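Local structure of cytosol aminopeptidase (Coxiella burnetii, 3IJ3) at residues W99-S105 with A132-S137; L231-W237 with L296-A302; K244-K250 with L353-T359. The protein probably removes amino acids one at a time from the N-terminal end of peptides, as a metal-dependent, apparently manganese-using, aminopeptidase of the M17 family. One frame throughout, in Å; residues are numbered along the deposited sequence.

Contact 1 of 3, residues W99-S105 with A132-S137; sequences WDFGGLS and AFGLGS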
loop_
_atom_site.group_PDB
_atom_site.type_symbol
_atom_site.label_atom_id
_atom_site.label_comp_id
_atom_site.label_asym_id
_atom_site.label_seq_id
_atom_site.Cartn_x
_atom_site.Cartn_y
_atom_site.Cartn_z
ATOM N N TRP A 99 0.882 17.750 37.987
ATOM C CA TRP A 99 -0.143 17.596 36.948
ATOM C C TRP A 99 -1.472 17.043 37.437
ATOM O O TRP A 99 -2.462 17.210 36.744
ATOM C CB TRP A 99 0.297 16.730 35.744
ATOM C CG TRP A 99 1.129 17.391 34.690
ATOM C CD1 TRP A 99 2.389 17.033 34.302
ATOM C CD2 TRP A 99 0.759 18.510 33.871
ATOM N NE1 TRP A 99 2.828 17.852 33.296
ATOM C CE2 TRP A 99 1.854 18.774 33.013
ATOM C CE3 TRP A 99 -0.379 19.327 33.791
ATOM C CZ2 TRP A 99 1.844 19.808 32.074
ATOM C CZ3 TRP A 99 -0.391 20.366 32.849
ATOM C CH2 TRP A 99 0.721 20.590 32.003
ATOM N N ASP A 100 -1.538 16.376 38.596
ATOM C CA ASP A 100 -2.858 15.892 39.053
ATOM C C ASP A 100 -3.803 17.085 39.232
ATOM O O ASP A 100 -5.030 16.971 39.017
ATOM C CB ASP A 100 -2.768 15.099 40.357
ATOM C CG ASP A 100 -1.988 13.791 40.209
ATOM O OD1 ASP A 100 -2.342 12.993 39.313
ATOM O OD2 ASP A 100 -1.065 13.550 41.021
ATOM N N PHE A 101 -3.232 18.236 39.626
ATOM C CA PHE A 101 -4.018 19.466 39.785
ATOM C C PHE A 101 -4.603 19.935 38.454
ATOM O O PHE A 101 -5.617 20.619 38.416
ATOM C CB PHE A 101 -3.193 20.586 40.433
ATOM C CG PHE A 101 -2.889 20.342 41.878
ATOM C CD1 PHE A 101 -3.731 20.851 42.869
ATOM C CD2 PHE A 101 -1.793 19.588 42.253
ATOM C CE1 PHE A 101 -3.479 20.605 44.186
ATOM C CE2 PHE A 101 -1.535 19.339 43.583
ATOM C CZ PHE A 101 -2.374 19.855 44.552
ATOM N N GLY A 102 -3.966 19.559 37.349
ATOM C CA GLY A 102 -4.485 19.929 36.029
ATOM C C GLY A 102 -5.865 19.369 35.731
ATOM O O GLY A 102 -6.615 19.927 34.922
ATOM N N GLY A 103 -6.226 18.249 36.360
ATOM C CA GLY A 103 -7.537 17.661 36.112
ATOM C C GLY A 103 -8.691 18.259 36.901
ATOM O O GLY A 103 -9.836 17.887 36.675
ATOM N N LEU A 104 -8.414 19.215 37.783
ATOM C CA LEU A 104 -9.453 19.747 38.680
ATOM C C LEU A 104 -10.659 20.432 38.045
ATOM O O LEU A 104 -11.794 20.175 38.450
ATOM C CB LEU A 104 -8.836 20.650 39.752
ATOM C CG LEU A 104 -8.042 19.949 40.851
ATOM C CD1 LEU A 104 -7.223 20.983 41.605
ATOM C CD2 LEU A 104 -8.973 19.168 41.794
ATOM N N SER A 105 -10.437 21.288 37.047
ATOM C CA SER A 105 -11.568 21.981 36.428
ATOM C C SER A 105 -12.625 21.036 35.881
ATOM O O SER A 105 -13.820 21.350 35.915
ATOM C CB SER A 105 -11.112 22.962 35.352
ATOM O OG SER A 105 -10.566 24.103 35.965
ATOM N N ALA A 132 -0.978 24.428 36.781
ATOM C CA ALA A 132 -1.640 23.223 36.247
ATOM C C ALA A 132 -3.139 23.382 36.290
ATOM O O ALA A 132 -3.827 22.995 35.343
ATOM C CB ALA A 132 -1.207 21.962 37.015
ATOM N N PHE A 133 -3.665 23.945 37.383
ATOM C CA PHE A 133 -5.102 24.192 37.454
ATOM C C PHE A 133 -5.577 25.019 36.255
ATOM O O PHE A 133 -6.586 24.682 35.595
ATOM C CB PHE A 133 -5.482 24.921 38.748
ATOM C CG PHE A 133 -6.947 25.246 38.824
ATOM C CD1 PHE A 133 -7.845 24.299 39.292
ATOM C CD2 PHE A 133 -7.432 26.454 38.377
ATOM C CE1 PHE A 133 -9.199 24.577 39.324
ATOM C CE2 PHE A 133 -8.787 26.728 38.414
ATOM C CZ PHE A 133 -9.659 25.789 38.882
ATOM N N GLY A 134 -4.862 26.114 35.992
ATOM C CA GLY A 134 -5.187 26.995 34.885
ATOM C C GLY A 134 -5.076 26.292 33.528
ATOM O O GLY A 134 -5.957 26.434 32.689
ATOM N N LEU A 135 -4.016 25.515 33.342
ATOM C CA LEU A 135 -3.806 24.778 32.080
ATOM C C LEU A 135 -4.924 23.790 31.787
ATOM O O LEU A 135 -5.313 23.602 30.626
ATOM C CB LEU A 135 -2.456 24.077 32.071
ATOM C CG LEU A 135 -1.263 25.041 32.059
ATOM C CD1 LEU A 135 0.047 24.285 32.048
ATOM C CD2 LEU A 135 -1.344 26.009 30.857
ATOM N N GLY A 136 -5.466 23.172 32.837
ATOM C CA GLY A 136 -6.570 22.258 32.680
ATOM C C GLY A 136 -7.913 22.926 32.490
ATOM O O GLY A 136 -8.897 22.236 32.226
ATOM N N SER A 137 -7.975 24.250 32.650
ATOM C CA SER A 137 -9.214 25.020 32.451
ATOM C C SER A 137 -9.372 25.530 30.999
ATOM O O SER A 137 -10.368 26.160 30.634
ATOM C CB SER A 137 -9.262 26.203 33.428
ATOM O OG SER A 137 -9.224 25.726 34.766
HETATM O O HOH W 1 -7.922 22.250 36.051
HETATM O O HOH W 2 -9.245 19.845 34.033
#
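Gly102 and Ala132 bring their CA atoms to 4.4 Å, where the turn 99-102, helical in its backbone angles but without regular helical bonding, packs against helix 123-135. The absence of a side chain at Gly136 leaves Gly102 O room to meet its CA, and two CA-H...O contacts form: Gly102 CA lies 3.2 Å from Ala132 O, and Gly136 CA lies 3.2 Å from Gly102 O, the latter almost straight (166° at the hydrogen). The Ala132 methyl fits against the turn, its CB 3.7 Å from Gly102 N and close to the CB of Phe101. Beside it, Trp99 lays the far end of its indole against Leu135, with CH2 3.8 Å from CD1. Phe133 sets CG anti to the backbone N (chi1 177°), which brings its ring to Leu104. Leu104 CB meets that ring at the edge, 3.8 Å from Phe133 CD1. Ser105 OG approaches Ser137 OG, but so closely, and with Ser105 in two conformers, that the detail is doubtful. A water bridges the segments, accepting the N-H of Ser105 and lying 2.8 Å from Phe133 O. This packing belongs to the M17 N-terminal domain: Leu135 continues onto Ile170 of helix 157-178, and Phe101 and Leu104 rest on strands 38-43 and 85-91 through Pro42, Ile40 and Leu90.

Contact 2 of 3, residues L231-W237 with L296-A302; sequences LLIDLKW and LRLLIPA. With SO4 (sulfate ion), chain G.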
loop_
_atom_site.group_PDB
_atom_site.type_symbol
_atom_site.label_atom_id
_atom_site.label_comp_id
_atom_site.label_asym_id
_atom_site.label_seq_id
_atom_site.Cartn_x
_atom_site.Cartn_y
_atom_site.Cartn_z
ATOM N N LEU A 231 6.504 34.638 3.748
ATOM C CA LEU A 231 7.158 35.804 4.345
ATOM C C LEU A 231 8.095 35.388 5.461
ATOM O O LEU A 231 8.103 34.229 5.878
ATOM C CB LEU A 231 6.108 36.795 4.810
ATOM C CG LEU A 231 5.047 36.323 5.787
ATOM C CD1 LEU A 231 5.630 36.445 7.182
ATOM C CD2 LEU A 231 3.749 37.104 5.744
ATOM N N LEU A 232 8.926 36.333 5.885
ATOM C CA LEU A 232 9.814 36.141 7.013
ATOM C C LEU A 232 9.494 37.226 8.026
ATOM O O LEU A 232 9.444 38.411 7.689
ATOM C CB LEU A 232 11.283 36.223 6.606
ATOM C CG LEU A 232 12.312 36.172 7.736
ATOM C CD1 LEU A 232 12.299 34.816 8.468
ATOM C CD2 LEU A 232 13.683 36.476 7.189
ATOM N N ILE A 233 9.211 36.804 9.245
ATOM C CA ILE A 233 8.941 37.715 10.370
ATOM C C ILE A 233 10.249 37.865 11.165
ATOM O O ILE A 233 10.835 36.859 11.549
ATOM C CB ILE A 233 7.864 37.112 11.291
ATOM C CG1 ILE A 233 6.587 36.850 10.508
ATOM C CG2 ILE A 233 7.575 38.041 12.510
ATOM C CD1 ILE A 233 5.687 35.789 11.156
ATOM N N ASP A 234 10.640 39.108 11.474
ATOM C CA ASP A 234 11.899 39.426 12.177
ATOM C C ASP A 234 11.610 40.453 13.266
ATOM O O ASP A 234 11.363 41.619 12.966
ATOM C CB ASP A 234 12.898 39.961 11.141
ATOM C CG ASP A 234 14.326 40.188 11.688
ATOM O OD1 ASP A 234 14.584 39.976 12.878
ATOM O OD2 ASP A 234 15.217 40.579 10.866
ATOM N N LEU A 235 11.553 39.990 14.509
ATOM C CA LEU A 235 11.285 40.839 15.669
ATOM C C LEU A 235 12.538 41.065 16.489
ATOM O O LEU A 235 13.346 40.135 16.673
ATOM C CB LEU A 235 10.180 40.216 16.547
ATOM C CG LEU A 235 9.862 40.832 17.936
ATOM C CD1 LEU A 235 8.461 40.443 18.419
ATOM C CD2 LEU A 235 10.908 40.412 18.998
ATOM N N LYS A 236 12.708 42.295 16.994
ATOM C CA LYS A 236 13.830 42.626 17.864
ATOM C C LYS A 236 13.362 43.396 19.095
ATOM O O LYS A 236 12.452 44.215 19.026
ATOM C CB LYS A 236 14.923 43.426 17.147
ATOM C CG LYS A 236 15.683 42.594 16.143
ATOM C CD LYS A 236 16.828 43.335 15.474
ATOM C CE LYS A 236 17.726 42.327 14.737
ATOM N NZ LYS A 236 18.924 42.958 14.103
ATOM N N TRP A 237 14.029 43.131 20.209
ATOM C CA TRP A 237 13.730 43.785 21.483
ATOM C C TRP A 237 14.933 43.774 22.390
ATOM O O TRP A 237 15.752 42.873 22.333
ATOM C CB TRP A 237 12.579 43.032 22.179
ATOM C CG TRP A 237 12.261 43.417 23.593
ATOM C CD1 TRP A 237 11.287 44.259 23.993
ATOM C CD2 TRP A 237 12.899 42.937 24.793
ATOM N NE1 TRP A 237 11.271 44.361 25.367
ATOM C CE2 TRP A 237 12.241 43.544 25.883
ATOM C CE3 TRP A 237 13.938 42.035 25.051
ATOM C CZ2 TRP A 237 12.609 43.300 27.219
ATOM C CZ3 TRP A 237 14.312 41.798 26.367
ATOM C CH2 TRP A 237 13.644 42.422 27.438
ATOM N N LEU A 296 17.090 40.391 22.260
ATOM C CA LEU A 296 16.278 39.343 21.678
ATOM C C LEU A 296 15.978 39.576 20.209
ATOM O O LEU A 296 15.666 40.706 19.787
ATOM C CB LEU A 296 14.944 39.265 22.414
ATOM C CG LEU A 296 13.858 38.319 21.870
ATOM C CD1 LEU A 296 14.318 36.859 22.009
ATOM C CD2 LEU A 296 12.549 38.576 22.620
ATOM N N ARG A 297 16.078 38.514 19.430
ATOM C CA ARG A 297 15.653 38.551 18.048
ATOM C C ARG A 297 14.852 37.273 17.835
ATOM O O ARG A 297 15.214 36.211 18.359
ATOM C CB ARG A 297 16.845 38.608 17.094
ATOM C CG ARG A 297 16.447 38.646 15.654
ATOM C CD ARG A 297 17.658 38.670 14.744
ATOM N NE ARG A 297 17.324 39.120 13.394
ATOM C CZ ARG A 297 18.201 39.173 12.390
ATOM N NH1 ARG A 297 19.452 38.740 12.556
ATOM N NH2 ARG A 297 17.824 39.643 11.207
ATOM N N LEU A 298 13.737 37.391 17.123
ATOM C CA LEU A 298 12.870 36.268 16.776
ATOM C C LEU A 298 12.679 36.245 15.269
ATOM O O LEU A 298 12.237 37.239 14.674
ATOM C CB LEU A 298 11.515 36.405 17.478
ATOM C CG LEU A 298 10.369 35.500 17.002
ATOM C CD1 LEU A 298 10.619 34.023 17.409
ATOM C CD2 LEU A 298 9.055 35.971 17.597
ATOM N N LEU A 299 13.042 35.118 14.642
ATOM C CA LEU A 299 12.931 34.918 13.214
ATOM C C LEU A 299 11.999 33.765 12.933
ATOM O O LEU A 299 12.222 32.638 13.409
ATOM C CB LEU A 299 14.324 34.626 12.615
ATOM C CG LEU A 299 15.271 35.812 12.548
ATOM C CD1 LEU A 299 16.733 35.339 12.414
ATOM C CD2 LEU A 299 14.868 36.712 11.356
ATOM N N ILE A 300 10.930 34.044 12.176
ATOM C CA ILE A 300 9.955 33.023 11.795
ATOM C C ILE A 300 9.677 33.028 10.280
ATOM O O ILE A 300 9.085 33.988 9.753
ATOM C CB ILE A 300 8.599 33.223 12.526
ATOM C CG1 ILE A 300 8.755 33.018 14.029
ATOM C CG2 ILE A 300 7.517 32.303 11.944
ATOM C CD1 ILE A 300 7.516 33.502 14.858
ATOM N N PRO A 301 10.162 31.988 9.573
ATOM C CA PRO A 301 9.772 31.813 8.180
ATOM C C PRO A 301 8.316 31.332 8.214
ATOM O O PRO A 301 8.007 30.316 8.878
ATOM C CB PRO A 301 10.717 30.745 7.649
ATOM C CG PRO A 301 11.497 30.249 8.790
ATOM C CD PRO A 301 11.225 31.044 9.988
ATOM N N ALA A 302 7.436 32.036 7.518
ATOM C CA ALA A 302 5.997 31.722 7.536
ATOM C C ALA A 302 5.539 31.420 6.111
ATOM O O ALA A 302 5.574 32.292 5.227
ATOM C CB ALA A 302 5.212 32.871 8.175
HETATM S S SO4 G . 19.844 46.114 14.898
HETATM O O1 SO4 G . 18.479 46.601 14.730
HETATM O O2 SO4 G . 20.620 47.086 15.664
HETATM O O3 SO4 G . 19.824 44.858 15.626
HETATM O O4 SO4 G . 20.480 45.924 13.599
#
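Asp234 and Arg297 each set CG anti to the backbone N (chi1 -173° and 180°), and the arginine runs extended to NE, which brings carboxylate and guanidinium together across two antiparallel strands of the catalytic domain's mixed sheet. Arg297 grips side-on: NE gives its N-H to Asp234 OD1 at 2.9 Å and NH2 to OD2 of the same aspartate at 2.8 Å. Both oxygens lie in the guanidinium plane and are met on their syn sides, although the two planes are 30° apart. Lys236 stretches over one face of the guanidinium and Leu299 CD1 lies over the opposite one, so the group is sandwiched. Lys236 NZ reaches a sulfate, 2.6 Å from its O3, and Glu349 pairs with both Lys236 and Arg297, which probably offsets the positive charge gathered there. Glu345 adds a further salt bridge to Arg297 NH2.

Paired backbone hydrogen bonds join Leu231 to Ala302, Ile233 to Ile300, Leu235 to Leu298 and Trp237 to Leu296. Their side chains form an apolar face under helices 186-200 and 275-289, where Ile233 CD1 lies 4.0 Å from Ile300 CG2. At the far end Leu296 CB meets the edge of the indole, 4.0 Å from Trp237 CE3.

Contact 3 of 3, residues K244-K250 with L353-T359; sequences KVTLVGK and LIIDFST. With SO4 (sulfate ion), chain D.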
loop_
_atom_site.group_PDB
_atom_site.type_symbol
_atom_site.label_atom_id
_atom_site.label_comp_id
_atom_site.label_asym_id
_atom_site.label_seq_id
_atom_site.Cartn_x
_atom_site.Cartn_y
_atom_site.Cartn_z
ATOM N N LYS A 244 23.259 38.732 22.674
ATOM C CA LYS A 244 22.261 38.417 21.678
ATOM C C LYS A 244 21.766 36.981 21.796
ATOM O O LYS A 244 22.546 36.036 21.717
ATOM C CB LYS A 244 22.811 38.660 20.275
ATOM C CG LYS A 244 23.042 40.117 19.905
ATOM C CD LYS A 244 23.577 40.202 18.468
ATOM C CE LYS A 244 23.613 41.636 17.931
ATOM N NZ LYS A 244 24.504 42.493 18.693
ATOM N N VAL A 245 20.464 36.837 22.015
ATOM C CA VAL A 245 19.792 35.531 22.044
ATOM C C VAL A 245 18.819 35.595 20.885
ATOM O O VAL A 245 17.941 36.476 20.871
ATOM C CB VAL A 245 19.047 35.287 23.355
ATOM C CG1 VAL A 245 18.185 33.991 23.267
ATOM C CG2 VAL A 245 20.039 35.233 24.518
ATOM N N THR A 246 18.968 34.683 19.920
ATOM C CA THR A 246 18.125 34.656 18.736
ATOM C C THR A 246 17.326 33.363 18.691
ATOM O O THR A 246 17.896 32.249 18.790
ATOM C CB THR A 246 18.955 34.833 17.428
ATOM O OG1 THR A 246 19.651 36.090 17.466
ATOM C CG2 THR A 246 18.026 34.745 16.134
ATOM N N LEU A 247 16.003 33.516 18.556
ATOM C CA LEU A 247 15.065 32.417 18.510
ATOM C C LEU A 247 14.543 32.283 17.083
ATOM O O LEU A 247 14.242 33.284 16.427
ATOM C CB LEU A 247 13.890 32.689 19.442
ATOM C CG LEU A 247 14.226 33.044 20.896
ATOM C CD1 LEU A 247 12.905 33.279 21.707
ATOM C CD2 LEU A 247 15.118 31.986 21.559
ATOM N N VAL A 248 14.478 31.048 16.612
ATOM C CA VAL A 248 14.024 30.741 15.281
ATOM C C VAL A 248 12.912 29.700 15.360
ATOM O O VAL A 248 13.019 28.702 16.072
ATOM C CB VAL A 248 15.180 30.233 14.443
ATOM C CG1 VAL A 248 14.697 29.887 12.995
ATOM C CG2 VAL A 248 16.338 31.250 14.407
ATOM N N GLY A 249 11.808 29.930 14.653
ATOM C CA GLY A 249 10.711 28.980 14.670
ATOM C C GLY A 249 10.103 28.663 13.307
ATOM O O GLY A 249 9.830 29.555 12.521
ATOM N N LYS A 250 9.891 27.377 13.051
ATOM C CA LYS A 250 9.309 26.904 11.798
ATOM C C LYS A 250 7.826 27.254 11.723
ATOM O O LYS A 250 7.015 26.716 12.481
ATOM C CB LYS A 250 9.523 25.397 11.675
ATOM C CG LYS A 250 8.826 24.723 10.466
ATOM C CD LYS A 250 8.968 23.211 10.555
ATOM C CE LYS A 250 7.973 22.482 9.652
ATOM N NZ LYS A 250 8.044 20.984 9.871
ATOM N N LEU A 353 23.745 33.048 21.446
ATOM C CA LEU A 353 22.968 31.813 21.427
ATOM C C LEU A 353 21.881 31.855 20.368
ATOM O O LEU A 353 21.278 32.910 20.145
ATOM C CB LEU A 353 22.256 31.639 22.793
ATOM C CG LEU A 353 21.286 30.462 22.935
ATOM C CD1 LEU A 353 22.050 29.139 22.887
ATOM C CD2 LEU A 353 20.524 30.632 24.264
ATOM N N ILE A 354 21.677 30.728 19.701
ATOM C CA ILE A 354 20.571 30.553 18.757
ATOM C C ILE A 354 19.781 29.337 19.228
ATOM O O ILE A 354 20.381 28.295 19.520
ATOM C CB ILE A 354 21.015 30.284 17.303
ATOM C CG1 ILE A 354 21.898 31.421 16.791
ATOM C CG2 ILE A 354 19.745 30.057 16.387
ATOM C CD1 ILE A 354 22.531 31.157 15.388
ATOM N N ILE A 355 18.455 29.457 19.319
ATOM C CA ILE A 355 17.614 28.310 19.659
ATOM C C ILE A 355 16.525 28.235 18.619
ATOM O O ILE A 355 15.831 29.242 18.345
ATOM C CB ILE A 355 16.940 28.410 21.031
ATOM C CG1 ILE A 355 17.975 28.503 22.153
ATOM C CG2 ILE A 355 16.016 27.168 21.260
ATOM C CD1 ILE A 355 17.365 28.694 23.503
ATOM N N ASP A 356 16.392 27.077 17.979
ATOM C CA ASP A 356 15.299 26.869 17.021
ATOM C C ASP A 356 14.315 25.804 17.504
ATOM O O ASP A 356 14.663 24.891 18.265
ATOM C CB ASP A 356 15.772 26.636 15.583
ATOM C CG ASP A 356 16.236 25.252 15.303
ATOM O OD1 ASP A 356 15.371 24.330 15.276
ATOM O OD2 ASP A 356 17.447 25.086 14.986
ATOM N N PHE A 357 13.065 25.985 17.090
ATOM C CA PHE A 357 11.967 25.077 17.425
ATOM C C PHE A 357 11.334 24.670 16.116
ATOM O O PHE A 357 10.982 25.531 15.291
ATOM C CB PHE A 357 10.914 25.757 18.279
ATOM C CG PHE A 357 11.391 26.138 19.651
ATOM C CD1 PHE A 357 11.299 25.233 20.697
ATOM C CD2 PHE A 357 11.903 27.386 19.889
ATOM C CE1 PHE A 357 11.711 25.580 21.970
ATOM C CE2 PHE A 357 12.354 27.744 21.169
ATOM C CZ PHE A 357 12.247 26.845 22.201
ATOM N N SER A 358 11.207 23.374 15.927
ATOM C CA SER A 358 10.643 22.832 14.716
ATOM C C SER A 358 9.751 21.654 15.043
ATOM O O SER A 358 10.018 20.912 15.948
ATOM C CB SER A 358 11.781 22.394 13.805
ATOM O OG SER A 358 11.294 22.002 12.550
ATOM N N THR A 359 8.645 21.521 14.327
ATOM C CA THR A 359 7.751 20.387 14.540
ATOM C C THR A 359 8.143 19.194 13.689
ATOM O O THR A 359 8.578 19.306 12.513
ATOM C CB THR A 359 6.294 20.724 14.258
ATOM O OG1 THR A 359 6.208 21.463 13.025
ATOM C CG2 THR A 359 5.707 21.545 15.398
HETATM S S SO4 D . 11.021 19.139 8.115
HETATM O O1 SO4 D . 9.877 19.387 7.246
HETATM O O2 SO4 D . 12.208 19.550 7.352
HETATM O O3 SO4 D . 10.801 19.913 9.323
HETATM O O4 SO4 D . 11.122 17.701 8.439
HETATM O O HOH W 3 7.007 24.035 13.427
#
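Lys250 reaches across to Thr359, NZ donating to Thr359 O at 3.2 Å with the donor tilted from the carbonyl plane, where two neighbouring parallel strands of the catalytic domain's mixed sheet come to their C-terminal ends. The same NZ gives a hydrogen bond to a sulfate, 3.0 Å from its O3, and forms a salt bridge with Asp273. The lysine side chain is extended, starting with CG anti to the backbone N (chi1 174°), and this length carries NZ to the place where Lys250, Asp255, Asp273 and Glu334 make up the lithium site. In the M17 family such a site probably serves the catalytic metal. A water ties the two segments again, donating to Lys250 O at 2.8 Å and to Thr359 OG1 at 2.7 Å; that hydroxyl is also hydrogen-bonded to Asp273. Ser358 OG lies alongside the lysine side chain, 3.3 Å from Lys250 CD.

Behind this polar end the strand axes run 15° apart. Backbone bonds pass back and forth between them, from Leu353 N to Lys244 O at one end to Lys250 N and Phe357 O at the other. Asp356 turns its carboxylate away from Val248, to His447 and Trp445, while its CB stays 3.8 Å from Val248 CB. On that face Val248 and Ile354 lie side by side under helix 335-347. The other face carries Val245, Leu247, Leu353, Ile355 and Phe357, several of them meeting helix 470-481; Phe357 also meets the ring of Phe448, and its own ring edge faces Val248 O. Within this layer Leu247 and Ile355 run in the same direction, with Leu247 CD2 4.0 Å from Ile355 CB.

Overall arrangement
All three contacts are largely buried, but they belong to two different parts of the protein. Contact 1 lies in the N-terminal domain, its centre about 29 Å from that of contact 3 and about 33 Å from that of contact 2, and joins helical and turn segments through glycine backbone, water and aromatic packing. Contacts 2 and 3 share the catalytic sheet: strand 295-305 pairs antiparallel with 231-237 and parallel with 244-252, Arg297 O lying 2.8 Å from Leu247 N. Four strands adjacent in the sheet are thus joined. Their polar chemistry differs with position: contact 2 has a bidentate Asp-Arg salt bridge on one face of the sheet, whereas contact 3 ends at the metal site.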